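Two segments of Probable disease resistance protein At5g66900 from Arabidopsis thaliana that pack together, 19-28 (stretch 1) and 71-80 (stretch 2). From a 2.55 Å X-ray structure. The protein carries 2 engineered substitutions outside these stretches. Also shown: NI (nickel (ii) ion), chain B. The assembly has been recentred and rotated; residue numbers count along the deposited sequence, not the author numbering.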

ATOM      1  N   VAL A  19     -29.438  22.402  -3.608  1.00 87.54           N
ATOM      2  CA  VAL A  19     -28.596  21.979  -4.725  1.00 86.33           C
ATOM      3  C   VAL A  19     -27.120  21.896  -4.318  1.00 85.41           C
ATOM      4  O   VAL A  19     -26.502  20.839  -4.474  1.00 77.89           O
ATOM      5  N   PHE A  20     -26.529  22.983  -3.800  1.00 83.14           N
ATOM      6  CA  PHE A  20     -25.199  22.869  -3.190  1.00 72.57           C
ATOM      7  C   PHE A  20     -25.197  21.810  -2.098  1.00 72.04           C
ATOM      8  O   PHE A  20     -24.324  20.936  -2.063  1.00 78.49           O
ATOM      9  N   SER A  21     -26.175  21.880  -1.194  1.00 72.72           N
ATOM     10  CA  SER A  21     -26.224  20.962  -0.068  1.00 72.93           C
ATOM     11  C   SER A  21     -26.585  19.548  -0.509  1.00 74.39           C
ATOM     12  O   SER A  21     -26.138  18.573   0.111  1.00 68.06           O
ATOM     13  N   LYS A  22     -27.346  19.410  -1.598  1.00 69.09           N
ATOM     14  CA  LYS A  22     -27.657  18.080  -2.117  1.00 70.57           C
ATOM     15  C   LYS A  22     -26.405  17.410  -2.691  1.00 75.52           C
ATOM     16  O   LYS A  22     -26.069  16.253  -2.356  1.00 74.88           O
ATOM     17  N   LEU A  23     -25.690  18.144  -3.544  1.00 67.70           N
ATOM     18  CA  LEU A  23     -24.436  17.658  -4.092  1.00 72.51           C
ATOM     19  C   LEU A  23     -23.383  17.437  -3.009  1.00 72.00           C
ATOM     20  O   LEU A  23     -22.501  16.594  -3.179  1.00 69.17           O
ATOM     21  N   LEU A  24     -23.462  18.149  -1.885  1.00 67.11           N
ATOM     22  CA  LEU A  24     -22.497  17.882  -0.823  1.00 61.93           C
ATOM     23  C   LEU A  24     -22.869  16.641  -0.011  1.00 68.56           C
ATOM     24  O   LEU A  24     -21.984  15.888   0.418  1.00 70.37           O
ATOM     25  N   LYS A  25     -24.165  16.418   0.228  1.00 64.80           N
ATOM     26  CA  LYS A  25     -24.569  15.233   0.965  1.00 67.94           C
ATOM     27  C   LYS A  25     -24.213  13.970   0.197  1.00 72.85           C
ATOM     28  O   LYS A  25     -23.849  12.948   0.807  1.00 71.60           O
ATOM     29  N   VAL A  26     -24.301  14.018  -1.136  1.00 63.83           N
ATOM     30  CA  VAL A  26     -23.897  12.846  -1.912  1.00 64.88           C
ATOM     31  C   VAL A  26     -22.427  12.526  -1.660  1.00 71.23           C
ATOM     32  O   VAL A  26     -22.049  11.371  -1.406  1.00 68.73           O
ATOM     33  N   VAL A  27     -21.578  13.554  -1.723  1.00 61.46           N
ATOM     34  CA  VAL A  27     -20.142  13.354  -1.569  1.00 66.26           C
ATOM     35  C   VAL A  27     -19.821  12.852  -0.161  1.00 66.47           C
ATOM     36  O   VAL A  27     -18.913  12.027   0.027  1.00 58.13           O
ATOM     37  N   ILE A  28     -20.580  13.313   0.841  1.00 64.08           N
ATOM     38  CA  ILE A  28     -20.352  12.834   2.201  1.00 61.93           C
ATOM     39  C   ILE A  28     -20.716  11.364   2.307  1.00 69.11           C
ATOM     40  O   ILE A  28     -19.935  10.547   2.826  1.00 62.59           O
ATOM     41  N   GLU A  71     -17.320  33.489  -5.958  1.00 77.87           N
ATOM     42  CA  GLU A  71     -17.255  32.695  -4.739  1.00 76.29           C
ATOM     43  C   GLU A  71     -18.120  31.445  -4.854  1.00 75.50           C
ATOM     44  O   GLU A  71     -17.666  30.344  -4.533  1.00 78.15           O
ATOM     45  N   LEU A  72     -19.350  31.578  -5.356  1.00 72.21           N
ATOM     46  CA  LEU A  72     -20.226  30.409  -5.444  1.00 75.32           C
ATOM     47  C   LEU A  72     -19.840  29.482  -6.600  1.00 76.27           C
ATOM     48  O   LEU A  72     -20.042  28.261  -6.522  1.00 77.17           O
ATOM     49  N   LYS A  73     -19.250  30.031  -7.660  1.00 77.09           N
ATOM     50  CA  LYS A  73     -18.712  29.173  -8.701  1.00 79.19           C
ATOM     51  C   LYS A  73     -17.519  28.375  -8.178  1.00 76.01           C
ATOM     52  O   LYS A  73     -17.361  27.196  -8.524  1.00 75.94           O
ATOM     53  N   GLU A  74     -16.709  28.965  -7.292  1.00 70.14           N
ATOM     54  CA  GLU A  74     -15.616  28.192  -6.714  1.00 72.89           C
ATOM     55  C   GLU A  74     -16.109  27.205  -5.657  1.00 75.50           C
ATOM     56  O   GLU A  74     -15.473  26.169  -5.446  1.00 77.29           O
ATOM     57  N   LEU A  75     -17.228  27.491  -4.989  1.00 73.14           N
ATOM     58  CA  LEU A  75     -17.836  26.484  -4.124  1.00 68.71           C
ATOM     59  C   LEU A  75     -18.262  25.271  -4.938  1.00 72.08           C
ATOM     60  O   LEU A  75     -17.980  24.119  -4.561  1.00 68.43           O
ATOM     61  N   ARG A  76     -18.972  25.519  -6.048  1.00 67.42           N
ATOM     62  CA  ARG A  76     -19.291  24.468  -7.010  1.00 67.78           C
ATOM     63  C   ARG A  76     -18.048  23.641  -7.350  1.00 74.66           C
ATOM     64  O   ARG A  76     -18.049  22.406  -7.240  1.00 66.80           O
ATOM     65  N   ASP A  77     -16.957  24.323  -7.710  1.00 68.25           N
ATOM     66  CA  ASP A  77     -15.786  23.630  -8.237  1.00 70.85           C
ATOM     67  C   ASP A  77     -15.032  22.856  -7.157  1.00 71.81           C
ATOM     68  O   ASP A  77     -14.429  21.807  -7.448  1.00 64.04           O
ATOM     69  N   THR A  78     -15.065  23.335  -5.907  1.00 60.90           N
ATOM     70  CA  THR A  78     -14.395  22.602  -4.841  1.00 64.94           C
ATOM     71  C   THR A  78     -15.188  21.362  -4.451  1.00 59.65           C
ATOM     72  O   THR A  78     -14.608  20.273  -4.285  1.00 60.76           O
ATOM     73  N   ILE A  79     -16.516  21.493  -4.347  1.00 65.32           N
ATOM     74  CA  ILE A  79     -17.335  20.315  -4.070  1.00 62.79           C
ATOM     75  C   ILE A  79     -17.214  19.307  -5.209  1.00 65.16           C
ATOM     76  O   ILE A  79     -17.233  18.091  -4.981  1.00 60.47           O
ATOM     77  N   GLU A  80     -17.023  19.785  -6.447  1.00 68.16           N
ATOM     78  CA  GLU A  80     -16.880  18.853  -7.562  1.00 62.19           C
ATOM     79  C   GLU A  80     -15.510  18.185  -7.580  1.00 61.80           C
ATOM     80  O   GLU A  80     -15.396  17.029  -8.014  1.00 63.34           O
TER

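The two helices, 20-28 and 71-80, run nearly parallel, with 17° between their N-to-C directions and a closest axial approach of 10.4 Å. Together they bury 479 Å², and no hydrogen bond crosses between them, so the contact rests chiefly on apolar side chains. Three residues, Phe20, Ile79 and Leu23, cover most of this surface.

Phe20 contributes the largest share, 118 Å². Its CA-to-CB bond points sideways, but chi1 in the m well (-80°) and chi2 of -72° bring the ring across to the second helix, where it sits as a knob among Leu72, Leu75, Arg76 and Ile79. Leu75, with chi1 t and chi2 p, lays a methyl over one face of the ring: its CD2 lies 3.8 Å from the ring centroid, in a CH-pi contact, and 3.5 Å from Phe20 CD1. Around the ring edge are backbone atoms as well as side chains. Phe20 CZ comes within 3.6 Å of Leu72 O and CE1 within 3.7 Å of Arg76 N; these two backbone atoms are already joined by the helical hydrogen bond from Arg76 N to Leu72 O, so the aromatic edge packs against a satisfied turn of helix. Ile79 CD1 also reaches the edge, 4.2 Å from Phe20 CD1. The Arg76 guanidinium adds at most a weak cation-pi attraction, its CZ being 5.6 Å from the ring centroid.

Ile79, covering 103 Å², points toward stretch 1 in an m, t rotamer. While its CD1 approaches Phe20, its CG2 branch meets the next turns of the first helix. The tightest of these contacts is with Leu23, whose CD2 lies 3.4 Å from Ile79 CG2; Leu24 CD1 is 4.2 Å from the same methyl, and Val27 CG2 is 4.5 Å from it. One branched side chain thus spans two turns of its neighbour, from Phe20 to Val27.

Leu23 also points toward the other stretch, with chi1 t and chi2 p. Its second methyl, CD1, stands 3.5 Å from Glu80 OE1, a van der Waals contact at the more open margin of the packing. The CA-to-CB bond of Glu80 is directed away, yet the end of the side chain comes nearer stretch 1. Its carboxylate binds the nickel ion through both oxygens, OE1 at 2.2 Å and OE2 at 2.6 Å, with a further ligand elsewhere in the structure; the charge is therefore met by metal rather than by a polar group across the interface.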

ATOM      1  CB  VAL A  19     -28.806  22.889  -5.950  1.00 92.89           C
ATOM      2  CG1 VAL A  19     -30.159  22.602  -6.572  1.00 98.08           C
ATOM      3  CG2 VAL A  19     -28.710  24.356  -5.566  1.00 82.23           C
ATOM      4  CB  PHE A  20     -24.745  24.202  -2.591  1.00 71.98           C
ATOM      5  CG  PHE A  20     -24.210  25.176  -3.585  1.00 80.49           C
ATOM      6  CD1 PHE A  20     -22.981  24.974  -4.171  1.00 70.58           C
ATOM      7  CD2 PHE A  20     -24.924  26.321  -3.904  1.00 81.90           C
ATOM      8  CE1 PHE A  20     -22.481  25.880  -5.075  1.00 70.38           C
ATOM      9  CE2 PHE A  20     -24.421  27.228  -4.809  1.00 76.95           C
ATOM     10  CZ  PHE A  20     -23.195  27.002  -5.394  1.00 66.93           C
ATOM     11  CB  SER A  21     -27.204  21.491   0.980  1.00 76.40           C
ATOM     12  OG  SER A  21     -28.497  21.626   0.426  1.00 86.94           O
ATOM     13  CB  LYS A  22     -28.762  18.212  -3.169  1.00 69.61           C
ATOM     14  CG  LYS A  22     -28.824  17.112  -4.196  1.00 81.49           C
ATOM     15  CD  LYS A  22     -29.747  17.480  -5.352  1.00 77.61           C
ATOM     16  CE  LYS A  22     -31.189  17.127  -5.039  1.00 88.99           C
ATOM     17  NZ  LYS A  22     -31.785  16.263  -6.103  1.00 98.75           N
ATOM     18  CB  LEU A  23     -23.947  18.627  -5.164  1.00 67.15           C
ATOM     19  CG  LEU A  23     -22.526  18.454  -5.688  1.00 80.45           C
ATOM     20  CD1 LEU A  23     -22.541  17.448  -6.820  1.00 87.57           C
ATOM     21  CD2 LEU A  23     -21.986  19.794  -6.206  1.00 80.31           C
ATOM     22  CB  LEU A  24     -22.367  19.093   0.096  1.00 61.53           C
ATOM     23  CG  LEU A  24     -21.250  18.931   1.127  1.00 64.49           C
ATOM     24  CD1 LEU A  24     -19.889  18.622   0.447  1.00 66.99           C
ATOM     25  CD2 LEU A  24     -21.167  20.179   1.982  1.00 61.76           C
ATOM     26  CB  LYS A  25     -26.070  15.276   1.265  1.00 73.07           C
ATOM     27  CG  LYS A  25     -26.570  14.153   2.190  1.00 81.54           C
ATOM     28  CD  LYS A  25     -26.561  14.575   3.659  1.00 86.67           C
ATOM     29  CE  LYS A  25     -26.369  13.378   4.579  1.00 83.04           C
ATOM     30  NZ  LYS A  25     -26.003  13.847   5.943  1.00 93.29           N
ATOM     31  CB  VAL A  26     -24.161  13.056  -3.412  1.00 64.98           C
ATOM     32  CG1 VAL A  26     -23.459  11.954  -4.206  1.00 65.34           C
ATOM     33  CG2 VAL A  26     -25.645  13.069  -3.704  1.00 62.61           C
ATOM     34  CB  VAL A  27     -19.397  14.660  -1.923  1.00 62.27           C
ATOM     35  CG1 VAL A  27     -17.881  14.519  -1.735  1.00 59.86           C
ATOM     36  CG2 VAL A  27     -19.699  15.060  -3.369  1.00 57.90           C
ATOM     37  CB  ILE A  28     -21.132  13.672   3.226  1.00 60.35           C
ATOM     38  CG1 ILE A  28     -20.633  15.106   3.229  1.00 67.52           C
ATOM     39  CG2 ILE A  28     -20.927  13.113   4.624  1.00 58.84           C
ATOM     40  CD1 ILE A  28     -21.508  16.023   4.086  1.00 69.78           C
ATOM     41  CB  GLU A  71     -17.662  33.547  -3.538  1.00 75.43           C
ATOM     42  CG  GLU A  71     -16.787  34.792  -3.337  1.00 85.88           C
ATOM     43  CD  GLU A  71     -17.381  36.067  -3.969  1.00 90.09           C
ATOM     44  OE1 GLU A  71     -18.144  35.962  -4.962  1.00 76.45           O
ATOM     45  OE2 GLU A  71     -17.081  37.179  -3.468  1.00 87.52           O
ATOM     46  CB  LEU A  72     -21.679  30.873  -5.550  1.00 67.24           C
ATOM     47  CG  LEU A  72     -22.054  31.679  -4.297  1.00 69.93           C
ATOM     48  CD1 LEU A  72     -23.556  31.953  -4.185  1.00 72.82           C
ATOM     49  CD2 LEU A  72     -21.555  30.969  -3.034  1.00 67.61           C
ATOM     50  CB  LYS A  73     -18.356  30.015  -9.932  1.00 73.43           C
ATOM     51  CG  LYS A  73     -18.388  29.236 -11.246  1.00 90.11           C
ATOM     52  CD  LYS A  73     -19.823  29.059 -11.774  1.00 93.59           C
ATOM     53  CE  LYS A  73     -19.908  27.860 -12.739  1.00107.91           C
ATOM     54  NZ  LYS A  73     -20.276  26.562 -12.067  1.00 92.08           N
ATOM     55  CB  GLU A  74     -14.550  29.118  -6.127  1.00 77.00           C
ATOM     56  CG  GLU A  74     -14.774  29.487  -4.665  1.00 91.81           C
ATOM     57  CD  GLU A  74     -13.565  30.159  -4.030  1.00107.58           C
ATOM     58  OE1 GLU A  74     -12.636  30.546  -4.790  1.00103.22           O
ATOM     59  OE2 GLU A  74     -13.558  30.306  -2.776  1.00109.12           O
ATOM     60  CB  LEU A  75     -19.039  27.068  -3.384  1.00 69.48           C
ATOM     61  CG  LEU A  75     -19.764  26.087  -2.459  1.00 68.99           C
ATOM     62  CD1 LEU A  75     -18.813  25.584  -1.375  1.00 64.37           C
ATOM     63  CD2 LEU A  75     -21.041  26.689  -1.838  1.00 63.88           C
ATOM     64  CB  ARG A  76     -19.890  25.109  -8.265  1.00 66.02           C
ATOM     65  CG  ARG A  76     -20.339  24.161  -9.361  1.00 74.64           C
ATOM     66  CD  ARG A  76     -21.786  23.735  -9.139  1.00 85.10           C
ATOM     67  NE  ARG A  76     -22.774  24.421  -9.985  1.00 96.80           N
ATOM     68  CZ  ARG A  76     -24.093  24.369  -9.776  1.00 90.07           C
ATOM     69  NH1 ARG A  76     -24.562  23.665  -8.759  1.00 92.21           N
ATOM     70  NH2 ARG A  76     -24.946  24.997 -10.580  1.00 92.65           N
ATOM     71  CB  ASP A  77     -14.865  24.640  -8.917  1.00 73.35           C
ATOM     72  CG  ASP A  77     -15.441  25.152 -10.249  1.00 97.52           C
ATOM     73  OD1 ASP A  77     -14.798  26.027 -10.888  1.00107.92           O
ATOM     74  OD2 ASP A  77     -16.551  24.697 -10.645  1.00 97.45           O
ATOM     75  CB  THR A  78     -14.156  23.512  -3.639  1.00 57.78           C
ATOM     76  OG1 THR A  78     -15.320  24.297  -3.413  1.00 86.27           O
ATOM     77  CG2 THR A  78     -13.062  24.513  -3.966  1.00 53.25           C
ATOM     78  CB  ILE A  79     -18.794  20.735  -3.824  1.00 59.23           C
ATOM     79  CG1 ILE A  79     -18.888  21.594  -2.566  1.00 63.05           C
ATOM     80  CG2 ILE A  79     -19.683  19.528  -3.659  1.00 55.27           C
ATOM     81  CD1 ILE A  79     -20.255  22.294  -2.375  1.00 65.45           C
ATOM     82  CB  GLU A  80     -17.154  19.555  -8.882  1.00 56.20           C
ATOM     83  CG  GLU A  80     -18.612  19.446  -9.288  1.00 62.76           C
ATOM     84  CD  GLU A  80     -19.067  18.005  -9.490  1.00 74.04           C
ATOM     85  OE1 GLU A  80     -19.485  17.370  -8.492  1.00 74.64           O
ATOM     86  OE2 GLU A  80     -19.023  17.518 -10.646  1.00 71.69           O
TER
HETATM   87 NI    NI B 201     -19.808  15.381  -9.475  1.00 69.46          NI